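Local structure of oxidoreductase, NAD-binding/iron-sulfur cluster-binding protein (Nitratireductor pacificus pht-3B, 6ZXX) at residues L215-D220 / R247-E252; A202-A207 / L234-T239; G41-E46 / G268-W273; A107-A112 / T239-A244. The protein binds cob(II)alamin and two [4Fe-4S] clusters and is probably a reductive dehalogenase that removes halogens from aromatic compounds. All blocks are in the same frame, centred on the assembly; numbering follows the deposited sequence.

From the N terminus, interaction 3 comes first: the loop at 41-46 meets 268-273 and closes a span of 221 residues that holds the other three contacts. Helix 103-116 then enters through 107-112, which packs on 239-244 in interaction 4. Inside that span, interaction 2 sets the start of helix 206-212 on strand 232-239, and the two contacts share Thr239, their centres about 14 Å apart. Interaction 1 crosses both: it begins at 215-220, before 234-239 is reached, and ends at 247-252, beyond 239-244. Together the contacts join the four-stranded sheet to its flanking helices, the 217-224 hairpin and the long loops, away from the cobalamin and cluster sites.

Interaction 1. Residues L215-D220 / R247-E252; sequences LARVVD and RPLAPE
Two torsions steer Arg217 onto the loop at 247-252: CG lies beside the backbone N and opposite the carbonyl carbon (chi1 -45°), and a bend at chi3 (-75°) turns the guanidinium towards the carbonyl of Ala250. Arg217 opens the first strand of a small antiparallel beta hairpin, 217-219 with 222-224, and its backbone bonds to Val224 in the second strand. From there NH2 donates to Ala250 O at 2.8 Å, with 157° at the hydrogen. The acceptor sits at the edge of the guanidinium, near its plane, while the donor is tilted somewhat out of the carbonyl plane. The same NH2 also bonds to Gly253 O, so one nitrogen serves two backbone carbonyls on either side of Pro251 and Glu252.

Lower on the side chain the contact is apolar. Leu249 crosses Arg217 at about a right angle, and its CD1 lies 3.8 Å from Arg217 CG. That same methyl group reaches the hairpin approach, 3.9 Å from Ala216 N. With an alanine here instead of Arg217, the carbonyls of Ala250 and Gly253 would probably lose this donor and a gap would open beside Leu249. The loop has a second support, since Pro248 and Ala250 make backbone hydrogen bonds to Val51 and Ala49, so it is held between the hairpin and an N-terminal loop. A water completes the join: it donates to Ala216 O at 2.7 Å and accepts from Leu249 N at 3.0 Å.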
loop_
_atom_site.group_PDB
_atom_site.type_symbol
_atom_site.label_atom_id
_atom_site.label_comp_id
_atom_site.label_asym_id
_atom_site.label_seq_id
_atom_site.Cartn_x
_atom_site.Cartn_y
_atom_site.Cartn_z
ATOM N N LEU A 215 16.421 -18.496 10.260
ATOM C CA LEU A 215 15.899 -17.185 10.779
ATOM C C LEU A 215 16.160 -16.930 12.265
ATOM O O LEU A 215 16.151 -15.767 12.718
ATOM C CB LEU A 215 14.383 -17.074 10.612
ATOM C CG LEU A 215 13.755 -17.386 9.278
ATOM C CD1 LEU A 215 12.362 -16.803 9.317
ATOM C CD2 LEU A 215 14.567 -16.804 8.140
ATOM N N ALA A 216 16.330 -18.008 13.037
ATOM C CA ALA A 216 16.416 -17.877 14.485
ATOM C C ALA A 216 17.252 -18.952 15.104
ATOM O O ALA A 216 17.627 -19.930 14.447
ATOM C CB ALA A 216 15.031 -17.869 15.104
ATOM N N ARG A 217 17.623 -18.672 16.350
ATOM C CA ARG A 217 18.292 -19.600 17.241
ATOM C C ARG A 217 17.509 -19.608 18.532
ATOM O O ARG A 217 16.669 -18.743 18.775
ATOM C CB ARG A 217 19.725 -19.148 17.532
ATOM C CG ARG A 217 20.485 -18.707 16.300
ATOM C CD ARG A 217 21.968 -18.621 16.572
ATOM N NE ARG A 217 22.330 -17.457 17.350
ATOM C CZ ARG A 217 23.588 -17.105 17.619
ATOM N NH1 ARG A 217 23.845 -16.027 18.340
ATOM N NH2 ARG A 217 24.587 -17.842 17.195
ATOM N N VAL A 218 17.840 -20.526 19.416
ATOM C CA VAL A 218 17.087 -20.696 20.664
ATOM C C VAL A 218 17.885 -20.135 21.831
ATOM O O VAL A 218 19.079 -20.368 21.928
ATOM C CB VAL A 218 16.762 -22.204 20.865
ATOM C CG1 VAL A 218 15.835 -22.440 22.035
ATOM C CG2 VAL A 218 16.148 -22.784 19.607
ATOM N N VAL A 219 17.237 -19.413 22.731
ATOM C CA VAL A 219 17.870 -18.991 23.964
ATOM C C VAL A 219 16.926 -19.160 25.130
ATOM O O VAL A 219 15.873 -18.494 25.212
ATOM C CB VAL A 219 18.352 -17.537 23.883
ATOM C CG1 VAL A 219 18.706 -17.016 25.247
ATOM C CG2 VAL A 219 19.559 -17.428 22.952
ATOM N N ASP A 220 17.321 -20.026 26.062
ATOM C CA ASP A 220 16.513 -20.352 27.256
ATOM C C ASP A 220 15.105 -20.728 26.762
ATOM O O ASP A 220 14.096 -20.232 27.261
ATOM C CB ASP A 220 16.505 -19.197 28.299
ATOM N N ARG A 247 20.498 -22.160 4.872
ATOM C CA ARG A 247 21.264 -22.855 5.889
ATOM C C ARG A 247 20.994 -22.235 7.239
ATOM O O ARG A 247 20.766 -21.028 7.353
ATOM C CB ARG A 247 22.730 -22.827 5.512
ATOM C CG ARG A 247 22.992 -23.387 4.126
ATOM C CD ARG A 247 24.407 -23.886 3.987
ATOM N NE ARG A 247 25.364 -22.881 4.371
ATOM C CZ ARG A 247 26.461 -23.069 5.097
ATOM N NH1 ARG A 247 26.771 -24.237 5.605
ATOM N NH2 ARG A 247 27.253 -22.041 5.333
ATOM N N PRO A 248 20.995 -23.057 8.278
ATOM C CA PRO A 248 20.813 -22.470 9.597
ATOM C C PRO A 248 21.970 -21.551 10.080
ATOM O O PRO A 248 23.095 -21.581 9.580
ATOM C CB PRO A 248 20.662 -23.703 10.499
ATOM C CG PRO A 248 21.328 -24.815 9.732
ATOM C CD PRO A 248 21.010 -24.526 8.302
ATOM N N LEU A 249 21.649 -20.746 11.080
ATOM C CA LEU A 249 22.579 -19.850 11.694
ATOM C C LEU A 249 23.491 -20.695 12.534
ATOM O O LEU A 249 23.059 -21.692 13.141
ATOM C CB LEU A 249 21.836 -18.814 12.592
ATOM C CG LEU A 249 20.859 -17.849 11.914
ATOM C CD1 LEU A 249 20.094 -17.041 12.930
ATOM C CD2 LEU A 249 21.561 -16.920 10.944
ATOM N N ALA A 250 24.752 -20.299 12.571
ATOM C CA ALA A 250 25.719 -20.924 13.447
ATOM C C ALA A 250 25.101 -20.935 14.835
ATOM O O ALA A 250 24.624 -19.903 15.299
ATOM C CB ALA A 250 27.018 -20.133 13.426
ATOM N N PRO A 251 25.068 -22.092 15.491
ATOM C CA PRO A 251 24.228 -22.183 16.665
ATOM C C PRO A 251 24.728 -21.474 17.887
ATOM O O PRO A 251 23.951 -21.238 18.826
ATOM C CB PRO A 251 24.158 -23.694 16.924
ATOM C CG PRO A 251 25.395 -24.241 16.333
ATOM C CD PRO A 251 25.644 -23.388 15.126
ATOM N N GLU A 252 25.997 -21.128 17.916
ATOM C CA GLU A 252 26.484 -20.430 19.102
ATOM C C GLU A 252 27.484 -19.337 18.739
ATOM O O GLU A 252 28.102 -19.304 17.648
ATOM C CB GLU A 252 27.065 -21.453 20.129
ATOM C CG GLU A 252 28.469 -21.950 19.774
ATOM C CD GLU A 252 28.778 -23.320 20.341
ATOM O OE1 GLU A 252 29.817 -23.448 21.030
ATOM O OE2 GLU A 252 27.986 -24.263 20.084
HETATM O O HOH W 1 18.960 -21.190 12.447
#

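Interaction 2. Residues A202-A207 / L234-T239; sequences AQVDLA and LGVVTT
Leu206 and Val236 make the tightest touch here, with Leu206 CD2 only 3.4 Å from Val236 CG2, closer than usual for two methyl groups. Their side chains slide past each other in opposite directions, so the leucine branch runs alongside the valine instead of meeting it end-on. CG opposite the carbonyl carbon (chi1 -66°) and an extended chi2 carry CD2 to the valine, while the backbone path sets Leu206 CB 4.4 Å from Leu234 CB. Two residues away on each segment, back along the first and on along the second, Val204 and Thr238 do meet tip to tip, Val204 CG1 to Thr238 CG2 at 4.2 Å, while Val204 CG2 stands 4.4 Å from Val236 CG1. Leu234, Val236 and Thr238, every second residue of the strand, thus present one face to the incoming chain.

Polar groups lie one layer out. Asp205 is the N-cap of helix 206-212, its OD1 accepting from Arg208 N, which helps hold the first turn. His197, on neighbouring strand 194-198, links the two sides: ND1 takes the backbone N-H of Gln203, and NE2 is hydrogen-bonded to Thr238 OG1, which His140 ND1 also grips. Strand 232-239 is an inner strand of an antiparallel sheet in the order 1-2-4-3, an order that recurs in the C-terminal half of the chain, around residues 394-521. The side chains meet through carbon atoms alone, with no polar bond between the segments. Their fit therefore rests on shape and on exclusion of water, while the histidine bonds probably help keep the two sides in place.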
loop_
_atom_site.group_PDB
_atom_site.type_symbol
_atom_site.label_atom_id
_atom_site.label_comp_id
_atom_site.label_asym_id
_atom_site.label_seq_id
_atom_site.Cartn_x
_atom_site.Cartn_y
_atom_site.Cartn_z
ATOM N N ALA A 202 -1.703 -24.012 12.300
ATOM C CA ALA A 202 -0.488 -24.590 11.745
ATOM C C ALA A 202 -0.547 -26.096 11.913
ATOM O O ALA A 202 -1.033 -26.607 12.931
ATOM C CB ALA A 202 0.733 -24.038 12.463
ATOM N N GLN A 203 -0.023 -26.795 10.926
ATOM C CA GLN A 203 0.083 -28.247 10.926
ATOM C C GLN A 203 1.526 -28.733 11.087
ATOM O O GLN A 203 1.776 -29.932 11.120
ATOM C CB GLN A 203 -0.431 -28.748 9.606
ATOM C CG GLN A 203 -1.846 -28.332 9.337
ATOM C CD GLN A 203 -2.257 -28.698 7.944
ATOM O OE1 GLN A 203 -1.478 -28.643 7.000
ATOM N NE2 GLN A 203 -3.483 -29.144 7.818
ATOM N N VAL A 204 2.454 -27.783 11.147
ATOM C CA VAL A 204 3.886 -28.040 11.313
ATOM C C VAL A 204 4.439 -27.233 12.456
ATOM O O VAL A 204 3.777 -26.313 12.971
ATOM C CB VAL A 204 4.689 -27.698 10.048
ATOM C CG1 VAL A 204 4.301 -28.650 8.941
ATOM C CG2 VAL A 204 4.498 -26.246 9.613
ATOM N N ASP A 205 5.667 -27.580 12.858
ATOM C CA ASP A 205 6.317 -26.929 13.993
ATOM C C ASP A 205 7.023 -25.663 13.544
ATOM O O ASP A 205 8.112 -25.708 12.945
ATOM C CB ASP A 205 7.295 -27.878 14.651
ATOM C CG ASP A 205 7.805 -27.354 15.978
ATOM O OD1 ASP A 205 7.896 -26.117 16.219
ATOM O OD2 ASP A 205 8.149 -28.220 16.802
ATOM N N LEU A 206 6.394 -24.536 13.836
ATOM C CA LEU A 206 6.814 -23.254 13.283
ATOM C C LEU A 206 8.226 -22.882 13.738
ATOM O O LEU A 206 9.043 -22.575 12.904
ATOM C CB LEU A 206 5.830 -22.120 13.659
ATOM C CG LEU A 206 4.406 -22.181 13.092
ATOM C CD1 LEU A 206 3.586 -21.039 13.687
ATOM C CD2 LEU A 206 4.357 -22.168 11.577
ATOM N N ALA A 207 8.475 -22.929 15.046
ATOM C CA ALA A 207 9.793 -22.687 15.643
ATOM C C ALA A 207 10.887 -23.585 15.083
ATOM O O ALA A 207 11.967 -23.128 14.740
ATOM C CB ALA A 207 9.709 -22.869 17.147
ATOM N N LEU A 234 5.975 -15.857 13.530
ATOM C CA LEU A 234 6.249 -16.628 12.303
ATOM C C LEU A 234 5.010 -16.917 11.445
ATOM O O LEU A 234 3.886 -17.152 11.903
ATOM C CB LEU A 234 6.867 -18.014 12.622
ATOM C CG LEU A 234 8.309 -18.370 13.020
ATOM C CD1 LEU A 234 9.345 -17.399 12.422
ATOM C CD2 LEU A 234 8.430 -18.476 14.516
ATOM N N GLY A 235 5.297 -17.030 10.166
ATOM C CA GLY A 235 4.419 -17.713 9.226
ATOM C C GLY A 235 5.226 -18.702 8.390
ATOM O O GLY A 235 6.454 -18.588 8.229
ATOM N N VAL A 236 4.522 -19.698 7.873
ATOM C CA VAL A 236 5.118 -20.740 6.993
ATOM C C VAL A 236 4.179 -21.047 5.841
ATOM O O VAL A 236 2.964 -21.057 6.002
ATOM C CB VAL A 236 5.405 -22.073 7.759
ATOM C CG1 VAL A 236 5.967 -23.146 6.833
ATOM C CG2 VAL A 236 6.401 -21.817 8.893
ATOM N N VAL A 237 4.754 -21.309 4.690
ATOM C CA VAL A 237 4.014 -21.905 3.582
ATOM C C VAL A 237 4.758 -23.191 3.247
ATOM O O VAL A 237 5.919 -23.140 2.877
ATOM C CB VAL A 237 4.000 -21.019 2.341
ATOM C CG1 VAL A 237 3.348 -21.742 1.182
ATOM C CG2 VAL A 237 3.280 -19.725 2.642
ATOM N N THR A 238 4.076 -24.318 3.432
ATOM C CA THR A 238 4.578 -25.621 3.060
ATOM C C THR A 238 3.984 -25.925 1.713
ATOM O O THR A 238 2.873 -25.492 1.394
ATOM C CB THR A 238 4.180 -26.724 4.048
ATOM O OG1 THR A 238 2.776 -26.776 4.134
ATOM C CG2 THR A 238 4.740 -26.446 5.415
ATOM N N THR A 239 4.732 -26.660 0.913
ATOM C CA THR A 239 4.352 -26.898 -0.463
ATOM C C THR A 239 5.214 -27.992 -1.082
ATOM O O THR A 239 6.312 -28.270 -0.619
ATOM C CB THR A 239 4.491 -25.608 -1.312
ATOM O OG1 THR A 239 4.061 -25.834 -2.659
ATOM C CG2 THR A 239 5.955 -25.147 -1.356
#

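Interaction 3. Residues G41-E46 / G268-W273; sequences GPLALE and GTRPGW
The flat peptide group joining Pro42 to Leu43 is met end-on: Arg270 N donates to Pro42 O at 2.9 Å, nearly along the C=O axis and almost straight at the hydrogen (170°). Thr269 CB crowds the same oxygen at 3.3 Å, and the next peptide has Thr269 CG2 lying 4.0 Å from Leu43 C. Further down the second segment, one face of the Trp273 indole carries Pro271 CB, 3.4 Å above the plane and over its centre.

The threonine turns its methyl to the loop because CG2 stands opposite the carbonyl carbon, with OG1 between N and C (chi1 55°). Thr269 OG1 then comes within 4.1 Å of Ala44 CB, a van der Waals approach. Ala44 is the centre of an inverse gamma turn, closed by a weak bond from Leu45 N to Leu43 O, and this kink carries the chain past Thr269. Leu43 and Arg270 lie side by side, pointing the same way, and touch through Leu43 CD1 and Arg270 CD at 4.1 Å. The arginine continues extended to a salt bridge between its NH1 and Asp275.

The joint therefore fastens two loops together: Pro42 also leans on Tyr115 of helix 103-116, Ala44 packs on Val262 of helix 260-263, and Arg270 reaches over to helix 274-279.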
loop_
_atom_site.group_PDB
_atom_site.type_symbol
_atom_site.label_atom_id
_atom_site.label_comp_id
_atom_site.label_asym_id
_atom_site.label_seq_id
_atom_site.Cartn_x
_atom_site.Cartn_y
_atom_site.Cartn_z
ATOM N N GLY A 41 16.457 -9.090 0.673
ATOM C CA GLY A 41 15.766 -8.361 1.714
ATOM C C GLY A 41 16.491 -7.127 2.179
ATOM O O GLY A 41 17.550 -6.794 1.658
ATOM N N PRO A 42 15.877 -6.395 3.135
ATOM C CA PRO A 42 16.465 -5.164 3.660
ATOM C C PRO A 42 17.561 -5.385 4.676
ATOM O O PRO A 42 18.211 -4.431 5.041
ATOM C CB PRO A 42 15.265 -4.481 4.335
ATOM C CG PRO A 42 14.303 -5.587 4.664
ATOM C CD PRO A 42 14.469 -6.586 3.580
ATOM N N LEU A 43 17.706 -6.615 5.174
ATOM C CA LEU A 43 18.656 -6.971 6.232
ATOM C C LEU A 43 19.832 -7.717 5.598
ATOM O O LEU A 43 19.672 -8.410 4.612
ATOM C CB LEU A 43 17.984 -7.856 7.321
ATOM C CG LEU A 43 17.159 -7.407 8.528
ATOM C CD1 LEU A 43 17.571 -6.019 8.981
ATOM C CD2 LEU A 43 15.694 -7.474 8.267
ATOM N N ALA A 44 21.004 -7.604 6.194
ATOM C CA ALA A 44 22.196 -8.239 5.634
ATOM C C ALA A 44 22.356 -9.656 6.155
ATOM O O ALA A 44 23.359 -10.014 6.797
ATOM C CB ALA A 44 23.448 -7.420 5.913
ATOM N N LEU A 45 21.385 -10.480 5.819
ATOM C CA LEU A 45 21.312 -11.835 6.360
ATOM C C LEU A 45 22.387 -12.707 5.737
ATOM O O LEU A 45 22.859 -13.685 6.353
ATOM C CB LEU A 45 19.926 -12.454 6.105
ATOM C CG LEU A 45 18.634 -12.091 6.846
ATOM C CD1 LEU A 45 18.751 -11.467 8.243
ATOM C CD2 LEU A 45 17.750 -11.256 5.939
ATOM N N GLU A 46 22.780 -12.355 4.524
ATOM C CA GLU A 46 23.871 -13.058 3.829
ATOM C C GLU A 46 25.249 -12.885 4.490
ATOM O O GLU A 46 26.195 -13.591 4.129
ATOM C CB GLU A 46 23.960 -12.676 2.329
ATOM C CG GLU A 46 24.626 -11.333 1.996
ATOM C CD GLU A 46 23.711 -10.120 2.094
ATOM O OE1 GLU A 46 22.612 -10.237 2.677
ATOM O OE2 GLU A 46 24.091 -9.043 1.611
ATOM N N GLY A 268 23.323 -1.426 0.775
ATOM C CA GLY A 268 21.974 -0.863 0.697
ATOM C C GLY A 268 21.006 -1.359 1.790
ATOM O O GLY A 268 19.791 -1.240 1.649
ATOM N N THR A 269 21.548 -1.950 2.850
ATOM C CA THR A 269 20.744 -2.591 3.858
ATOM C C THR A 269 20.524 -1.654 5.017
ATOM O O THR A 269 21.213 -0.646 5.192
ATOM C CB THR A 269 21.401 -3.866 4.379
ATOM O OG1 THR A 269 22.714 -3.563 4.839
ATOM C CG2 THR A 269 21.481 -4.905 3.249
ATOM N N ARG A 270 19.587 -2.033 5.855
ATOM C CA ARG A 270 19.226 -1.249 7.007
ATOM C C ARG A 270 20.419 -0.981 8.003
ATOM O O ARG A 270 21.010 -1.925 8.552
ATOM C CB ARG A 270 18.116 -2.004 7.700
ATOM C CG ARG A 270 17.515 -1.269 8.847
ATOM C CD ARG A 270 16.363 -2.075 9.375
ATOM N NE ARG A 270 15.766 -1.308 10.465
ATOM C CZ ARG A 270 14.843 -0.371 10.289
ATOM N NH1 ARG A 270 14.373 0.299 11.337
ATOM N NH2 ARG A 270 14.414 -0.101 9.068
ATOM N N PRO A 271 20.755 0.300 8.239
ATOM C CA PRO A 271 21.842 0.605 9.138
ATOM C C PRO A 271 21.609 0.084 10.533
ATOM O O PRO A 271 20.463 0.017 10.994
ATOM C CB PRO A 271 21.864 2.148 9.179
ATOM C CG PRO A 271 21.146 2.601 7.983
ATOM C CD PRO A 271 20.156 1.523 7.677
ATOM N N GLY A 272 22.708 -0.235 11.208
ATOM C CA GLY A 272 22.634 -0.835 12.526
ATOM C C GLY A 272 22.088 0.105 13.570
ATOM O O GLY A 272 21.567 -0.324 14.608
ATOM N N TRP A 273 22.164 1.400 13.296
ATOM C CA TRP A 273 21.685 2.411 14.259
ATOM C C TRP A 273 20.231 2.832 13.991
ATOM O O TRP A 273 19.612 3.521 14.819
ATOM C CB TRP A 273 22.610 3.648 14.238
ATOM C CG TRP A 273 22.577 4.350 12.975
ATOM C CD1 TRP A 273 21.658 5.274 12.583
ATOM C CD2 TRP A 273 23.463 4.169 11.875
ATOM N NE1 TRP A 273 21.926 5.684 11.285
ATOM C CE2 TRP A 273 23.035 5.018 10.840
ATOM C CE3 TRP A 273 24.591 3.384 11.666
ATOM C CZ2 TRP A 273 23.693 5.109 9.640
ATOM C CZ3 TRP A 273 25.267 3.483 10.466
ATOM C CH2 TRP A 273 24.833 4.348 9.482
#

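Interaction 4. Residues A107-A112 / T239-A244; sequences AENLKA and TGYALA
Thr239 OG1 is gripped twice just where the chain turns to bring Tyr241 against Leu110: it accepts from Tyr241 N at 3.0 Å and is hydrogen-bonded to Pro193 O. The first bond makes an ST turn, which fixes the backbone from which the tyrosine ring projects. Leu110 CD2 arrives at the edge of that ring, near its plane, 4.4 Å from Tyr241 CE2. The same methyl group packs more closely on Leu243, at 3.8 Å from its CD1, and the two leucines cross at about a right angle. Leu110 can reach both because its CG swings opposite the backbone N (chi1 -155°), carrying the branch out from the helix. The other Leu243 methyl, CD2, lies 3.7 Å from Ala107 N. A turn earlier on the helix than Leu110, Ala107 CB rests 3.6 Å from Ala244 O and 4.1 Å from Ala244 CB, so small residues let the loop come close to the helix.

Ile124 of strand 121-126 and Val187 of helix 168-189 extend this hydrophobic core. Helix 103-116 and the chain leaving strand 232-239 thus meet through a small apolar seam, with helices packed against an antiparallel sheet as in an alpha+beta fold.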
loop_
_atom_site.group_PDB
_atom_site.type_symbol
_atom_site.label_atom_id
_atom_site.label_comp_id
_atom_site.label_asym_id
_atom_site.label_seq_id
_atom_site.Cartn_x
_atom_site.Cartn_y
_atom_site.Cartn_z
ATOM N N ALA A 107 12.991 -20.007 -5.469
ATOM C CA ALA A 107 13.281 -19.540 -4.101
ATOM C C ALA A 107 13.410 -18.026 -4.042
ATOM O O ALA A 107 12.844 -17.341 -3.177
ATOM C CB ALA A 107 14.581 -20.165 -3.602
ATOM N N GLU A 108 14.170 -17.501 -4.977
ATOM C CA GLU A 108 14.355 -16.060 -5.070
ATOM C C GLU A 108 13.046 -15.319 -5.253
ATOM O O GLU A 108 12.762 -14.323 -4.567
ATOM C CB GLU A 108 15.286 -15.744 -6.227
ATOM C CG GLU A 108 16.717 -16.068 -5.894
ATOM C CD GLU A 108 17.621 -16.180 -7.104
ATOM O OE1 GLU A 108 17.210 -15.770 -8.216
ATOM O OE2 GLU A 108 18.760 -16.689 -6.906
ATOM N N ASN A 109 12.231 -15.823 -6.159
ATOM C CA ASN A 109 10.934 -15.201 -6.439
ATOM C C ASN A 109 9.953 -15.210 -5.247
ATOM O O ASN A 109 9.194 -14.263 -5.030
ATOM C CB ASN A 109 10.291 -15.891 -7.621
ATOM C CG ASN A 109 8.857 -15.485 -7.808
ATOM O OD1 ASN A 109 8.547 -14.390 -8.338
ATOM N ND2 ASN A 109 7.966 -16.354 -7.351
ATOM N N LEU A 110 9.999 -16.282 -4.471
ATOM C CA LEU A 110 9.111 -16.430 -3.343
ATOM C C LEU A 110 9.600 -15.638 -2.159
ATOM O O LEU A 110 8.803 -15.025 -1.426
ATOM C CB LEU A 110 8.977 -17.907 -3.013
ATOM C CG LEU A 110 7.692 -18.354 -2.295
ATOM C CD1 LEU A 110 6.391 -17.862 -2.911
ATOM C CD2 LEU A 110 7.716 -19.877 -2.206
ATOM N N LYS A 111 10.902 -15.648 -1.928
ATOM C CA LYS A 111 11.469 -14.725 -0.930
ATOM C C LYS A 111 11.151 -13.267 -1.281
ATOM O O LYS A 111 10.845 -12.477 -0.435
ATOM C CB LYS A 111 12.982 -14.879 -0.833
ATOM C CG LYS A 111 13.433 -16.142 -0.178
ATOM C CD LYS A 111 14.914 -15.979 0.001
ATOM C CE LYS A 111 15.532 -17.259 0.516
ATOM N NZ LYS A 111 16.919 -17.002 0.958
ATOM N N ALA A 112 11.319 -12.905 -2.530
ATOM C CA ALA A 112 11.046 -11.556 -2.955
ATOM C C ALA A 112 9.577 -11.213 -2.740
ATOM O O ALA A 112 9.242 -10.093 -2.367
ATOM C CB ALA A 112 11.436 -11.398 -4.414
ATOM N N THR A 239 4.732 -26.660 0.913
ATOM C CA THR A 239 4.352 -26.898 -0.463
ATOM C C THR A 239 5.214 -27.992 -1.082
ATOM O O THR A 239 6.312 -28.270 -0.619
ATOM C CB THR A 239 4.491 -25.608 -1.312
ATOM O OG1 THR A 239 4.061 -25.834 -2.659
ATOM C CG2 THR A 239 5.955 -25.147 -1.356
ATOM N N GLY A 240 4.698 -28.566 -2.157
ATOM C CA GLY A 240 5.426 -29.467 -3.020
ATOM C C GLY A 240 6.219 -28.742 -4.105
ATOM O O GLY A 240 7.062 -29.354 -4.784
ATOM N N TYR A 241 5.934 -27.456 -4.314
ATOM C CA TYR A 241 6.752 -26.593 -5.226
ATOM C C TYR A 241 8.199 -26.572 -4.733
ATOM O O TYR A 241 8.506 -26.007 -3.656
ATOM C CB TYR A 241 6.142 -25.211 -5.199
ATOM C CG TYR A 241 6.684 -24.112 -6.055
ATOM C CD1 TYR A 241 6.665 -24.176 -7.419
ATOM C CD2 TYR A 241 7.036 -22.901 -5.460
ATOM C CE1 TYR A 241 7.059 -23.070 -8.183
ATOM C CE2 TYR A 241 7.417 -21.796 -6.186
ATOM C CZ TYR A 241 7.428 -21.868 -7.540
ATOM O OH TYR A 241 7.830 -20.729 -8.230
ATOM N N ALA A 242 9.073 -27.232 -5.481
ATOM C CA ALA A 242 10.458 -27.415 -5.039
ATOM C C ALA A 242 11.219 -26.076 -5.028
ATOM O O ALA A 242 11.154 -25.275 -5.988
ATOM C CB ALA A 242 11.184 -28.423 -5.927
ATOM N N LEU A 243 11.947 -25.862 -3.933
ATOM C CA LEU A 243 12.676 -24.612 -3.684
ATOM C C LEU A 243 14.093 -24.897 -3.206
ATOM O O LEU A 243 14.311 -25.812 -2.405
ATOM C CB LEU A 243 11.981 -23.815 -2.570
ATOM C CG LEU A 243 10.549 -23.391 -2.828
ATOM C CD1 LEU A 243 9.879 -22.896 -1.554
ATOM C CD2 LEU A 243 10.566 -22.323 -3.885
ATOM N N ALA A 244 15.035 -24.055 -3.621
ATOM C CA ALA A 244 16.390 -24.087 -3.042
ATOM C C ALA A 244 16.319 -23.691 -1.579
ATOM O O ALA A 244 15.743 -22.651 -1.235
ATOM C CB ALA A 244 17.331 -23.170 -3.811
#